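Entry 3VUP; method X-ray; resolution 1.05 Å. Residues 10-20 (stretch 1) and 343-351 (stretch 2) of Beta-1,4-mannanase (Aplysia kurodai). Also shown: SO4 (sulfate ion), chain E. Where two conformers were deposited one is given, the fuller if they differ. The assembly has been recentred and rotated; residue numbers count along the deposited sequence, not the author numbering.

Stretch 1 10-20: VLNGQRVFLSG
Stretch 2, residues 343-351: SNGKIPISL

The contact joins a hairpin near the start of the chain to its last nine residues, and it is organised around one backbone bridge. Residues 10-11 and 14-15 are the strands of a tight hairpin closed by a type I' turn from Leu11 to Gln14. Asn12 (phi/psi 53/44) and Gly13 (80/8) take the left-handed corners, and the paired bonds Leu11 N to Gln14 O (2.9 Å) and Gln14 N to Leu11 O (3.1 Å) fasten it. The chain stays extended through Val16 (-124/140) and Phe17 (-101/131) into the strand 18-20. Stretch 2 has no regular helix or strand, yet Lys346 (-84/149) is extended enough to bridge Val16, CA to CA 4.7 Å.

Two hydrogen bonds make that bridge: Lys346 N donates to Arg15 O at 2.9 Å and Phe17 N donates to Lys346 O at 3.1 Å. A single residue of stretch 2 thus uses both its backbone polar groups on the residues flanking Val16, whose own CA sits 3.2 Å from Lys346 O in a CA-H...O contact. At the bridge the two hydrogen bonds follow the parallel pattern, one residue bonding to both neighbours of its partner, though the backbones are well splayed. Val16 CA lies nearest Gly345 CA (4.3 Å); farther along, Leu11 CA lies nearest Ile349 CA (7.8 Å), after stretch 2 has bent at Ile347 (-100/-48). Gly345 is required twice over: its phi/psi of 99/143 would jam a CB against the preceding carbonyl, and that CB would lie 2.8 Å from Phe17 N and 2.9 Å from Val16 C.

The long polar side chains reach along the surface. Lys346 is fully extended, all four chi angles t, which carries NZ to Gln14 OE1 for a 3.1 Å hydrogen bond; Gln14 meets it with chi1 m, chi2 t and chi3 -87°. Arg15 starts sideways, but chi1 t and chi2 t, with chi3 at 148° between wells, bring NH1 to Asn344 OD1 at 2.8 Å, near the guanidinium plane, where its N-H points nearly at the acceptor (159°). Asn344 (chi1 t, chi2 24°) also receives a bond from water 2 at OD1 (2.8 Å), and that water accepts from Arg15 NE at 2.9 Å, so water and amide oxygen together serve two guanidinium nitrogens.

Apolar groups fill two places. Phe17, chi1 t and chi2 90°, points toward stretch 2, its CB 3.4 Å from Asn344 O and its CD2 4.0 Å from Ile347 CD1. Ile347 starts sideways, but m and t rotamers extend it so that CD1 also reaches Ser19 CB at 3.9 Å. Nearer the terminus, Ile349 (p, t) offers CG2 to Leu11 CD2 at 3.6 Å and to Val16 CG2 at 4.0 Å. Val16 points away overall, yet chi1 p permits this touch. Leu11 (t, p) also places CD2 4.0 Å from CD2 of Leu351 (m, t).

At the turn, water 1 accepts from Asn12 ND2 and from Ser350 N, both at 2.9 Å, linking the stretches; Asn12 holds chi1 m.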

# COMPACT_ATOMS: atom_id res chain seq x y z
N VAL A 10 -6.48 -4.72 15.50
CA VAL A 10 -7.41 -4.34 16.56
C VAL A 10 -7.61 -2.83 16.50
O VAL A 10 -6.65 -2.07 16.31
CB VAL A 10 -6.86 -4.75 17.95
CG1 VAL A 10 -7.75 -4.23 19.07
CG2 VAL A 10 -6.72 -6.26 18.03
N LEU A 11 -8.86 -2.40 16.66
CA LEU A 11 -9.17 -0.98 16.78
C LEU A 11 -10.21 -0.84 17.88
O LEU A 11 -11.23 -1.53 17.87
CB LEU A 11 -9.71 -0.41 15.46
CG LEU A 11 -9.96 1.11 15.49
CD1 LEU A 11 -8.66 1.87 15.36
CD2 LEU A 11 -10.92 1.51 14.41
N ASN A 12 -9.96 0.06 18.83
CA ASN A 12 -10.94 0.34 19.87
C ASN A 12 -11.42 -0.92 20.60
O ASN A 12 -12.61 -1.11 20.86
CB ASN A 12 -12.09 1.18 19.32
CG ASN A 12 -11.67 2.60 19.04
OD1 ASN A 12 -10.87 3.16 19.78
ND2 ASN A 12 -12.19 3.17 17.97
N GLY A 13 -10.46 -1.78 20.92
CA GLY A 13 -10.70 -2.94 21.75
C GLY A 13 -11.34 -4.12 21.04
O GLY A 13 -11.71 -5.10 21.68
N GLN A 14 -11.46 -4.03 19.72
CA GLN A 14 -12.09 -5.10 18.96
C GLN A 14 -11.24 -5.48 17.76
O GLN A 14 -10.69 -4.63 17.08
CB GLN A 14 -13.49 -4.67 18.50
CG GLN A 14 -14.38 -4.21 19.64
CD GLN A 14 -15.86 -4.16 19.28
OE1 GLN A 14 -16.35 -3.16 18.78
NE2 GLN A 14 -16.57 -5.25 19.56
N ARG A 15 -11.15 -6.78 17.50
CA ARG A 15 -10.55 -7.24 16.26
C ARG A 15 -11.34 -6.65 15.11
O ARG A 15 -12.57 -6.70 15.10
CB ARG A 15 -10.55 -8.77 16.21
CG ARG A 15 -9.91 -9.36 14.97
CD ARG A 15 -9.50 -10.79 15.22
NE ARG A 15 -9.60 -11.62 14.03
CZ ARG A 15 -9.37 -12.93 14.01
NH1 ARG A 15 -9.49 -13.61 12.88
NH2 ARG A 15 -9.03 -13.55 15.13
N VAL A 16 -10.62 -6.10 14.13
CA VAL A 16 -11.26 -5.41 13.01
C VAL A 16 -10.79 -6.03 11.69
O VAL A 16 -9.61 -6.36 11.55
CB VAL A 16 -10.97 -3.88 13.04
CG1 VAL A 16 -9.47 -3.60 13.01
CG2 VAL A 16 -11.66 -3.14 11.92
N PHE A 17 -11.72 -6.17 10.75
CA PHE A 17 -11.41 -6.55 9.38
C PHE A 17 -11.44 -5.28 8.55
O PHE A 17 -12.39 -4.50 8.65
CB PHE A 17 -12.43 -7.56 8.87
CG PHE A 17 -12.19 -8.03 7.46
CD1 PHE A 17 -11.40 -9.15 7.20
CD2 PHE A 17 -12.74 -7.35 6.39
CE1 PHE A 17 -11.18 -9.59 5.90
CE2 PHE A 17 -12.53 -7.77 5.09
CZ PHE A 17 -11.75 -8.90 4.85
N LEU A 18 -10.41 -5.05 7.74
CA LEU A 18 -10.32 -3.83 6.95
C LEU A 18 -11.02 -4.02 5.61
O LEU A 18 -10.54 -4.75 4.75
CB LEU A 18 -8.87 -3.43 6.74
CG LEU A 18 -8.04 -3.26 8.02
CD1 LEU A 18 -6.59 -2.98 7.70
CD2 LEU A 18 -8.60 -2.14 8.87
N SER A 19 -12.16 -3.36 5.44
CA SER A 19 -12.99 -3.53 4.25
C SER A 19 -13.17 -2.20 3.53
O SER A 19 -13.61 -1.22 4.14
CB SER A 19 -14.37 -4.04 4.67
OG SER A 19 -15.21 -4.11 3.54
N GLY A 20 -12.85 -2.15 2.25
CA GLY A 20 -13.06 -0.91 1.53
C GLY A 20 -12.48 -1.00 0.15
O GLY A 20 -12.66 -2.00 -0.56
N SER A 343 -17.11 -12.87 12.40
CA SER A 343 -16.28 -14.02 12.77
C SER A 343 -14.79 -13.87 12.48
O SER A 343 -13.96 -14.55 13.09
CB SER A 343 -16.81 -15.30 12.12
OG SER A 343 -16.62 -15.28 10.72
N ASN A 344 -14.45 -13.00 11.53
CA ASN A 344 -13.05 -12.71 11.21
C ASN A 344 -12.82 -11.22 11.34
O ASN A 344 -12.23 -10.59 10.47
CB ASN A 344 -12.71 -13.20 9.80
CG ASN A 344 -11.24 -13.00 9.44
OD1 ASN A 344 -10.36 -12.91 10.31
ND2 ASN A 344 -10.96 -12.92 8.15
N GLY A 345 -13.30 -10.66 12.45
CA GLY A 345 -13.18 -9.24 12.72
C GLY A 345 -14.42 -8.44 12.39
O GLY A 345 -15.10 -8.72 11.40
N LYS A 346 -14.70 -7.44 13.21
CA LYS A 346 -15.82 -6.55 12.99
C LYS A 346 -15.42 -5.43 12.03
O LYS A 346 -14.26 -5.01 11.99
CB LYS A 346 -16.24 -5.97 14.34
CG LYS A 346 -17.37 -4.97 14.31
CD LYS A 346 -17.56 -4.35 15.68
CE LYS A 346 -18.68 -3.32 15.67
NZ LYS A 346 -18.88 -2.76 17.03
N ILE A 347 -16.38 -4.95 11.25
CA ILE A 347 -16.10 -3.94 10.24
C ILE A 347 -16.47 -2.50 10.65
O ILE A 347 -15.64 -1.61 10.49
CB ILE A 347 -16.67 -4.36 8.85
CG1 ILE A 347 -15.86 -5.55 8.31
CG2 ILE A 347 -16.65 -3.20 7.88
CD1 ILE A 347 -16.47 -6.25 7.13
N PRO A 348 -17.68 -2.27 11.20
CA PRO A 348 -17.99 -0.88 11.57
C PRO A 348 -17.03 -0.34 12.62
O PRO A 348 -16.69 -1.04 13.58
CB PRO A 348 -19.41 -0.99 12.14
CG PRO A 348 -19.99 -2.17 11.46
CD PRO A 348 -18.85 -3.14 11.33
N ILE A 349 -16.61 0.90 12.44
CA ILE A 349 -15.70 1.55 13.36
C ILE A 349 -16.21 2.94 13.71
O ILE A 349 -17.06 3.51 13.02
CB ILE A 349 -14.26 1.66 12.80
CG1 ILE A 349 -14.21 2.54 11.55
CG2 ILE A 349 -13.69 0.27 12.53
CD1 ILE A 349 -12.80 2.82 11.08
N SER A 350 -15.68 3.47 14.80
CA SER A 350 -16.02 4.81 15.25
C SER A 350 -14.72 5.52 15.60
O SER A 350 -13.99 5.09 16.50
CB SER A 350 -16.94 4.74 16.46
OG SER A 350 -17.35 6.03 16.88
N LEU A 351 -14.44 6.61 14.90
CA LEU A 351 -13.22 7.37 15.11
C LEU A 351 -13.50 8.69 15.80
O LEU A 351 -12.68 9.18 16.58
CB LEU A 351 -12.52 7.62 13.78
CG LEU A 351 -12.13 6.36 13.00
CD1 LEU A 351 -11.51 6.73 11.67
CD2 LEU A 351 -11.19 5.49 13.83
OXT LEU A 351 -14.56 9.30 15.58
S SO4 E . -20.13 -14.30 10.17
O1 SO4 E . -18.94 -14.75 9.45
O2 SO4 E . -19.74 -13.48 11.31
O3 SO4 E . -20.99 -13.55 9.26
O4 SO4 E . -20.84 -15.49 10.63
O HOH W 1 -14.23 1.65 16.50
O HOH W 2 -9.34 -10.47 11.34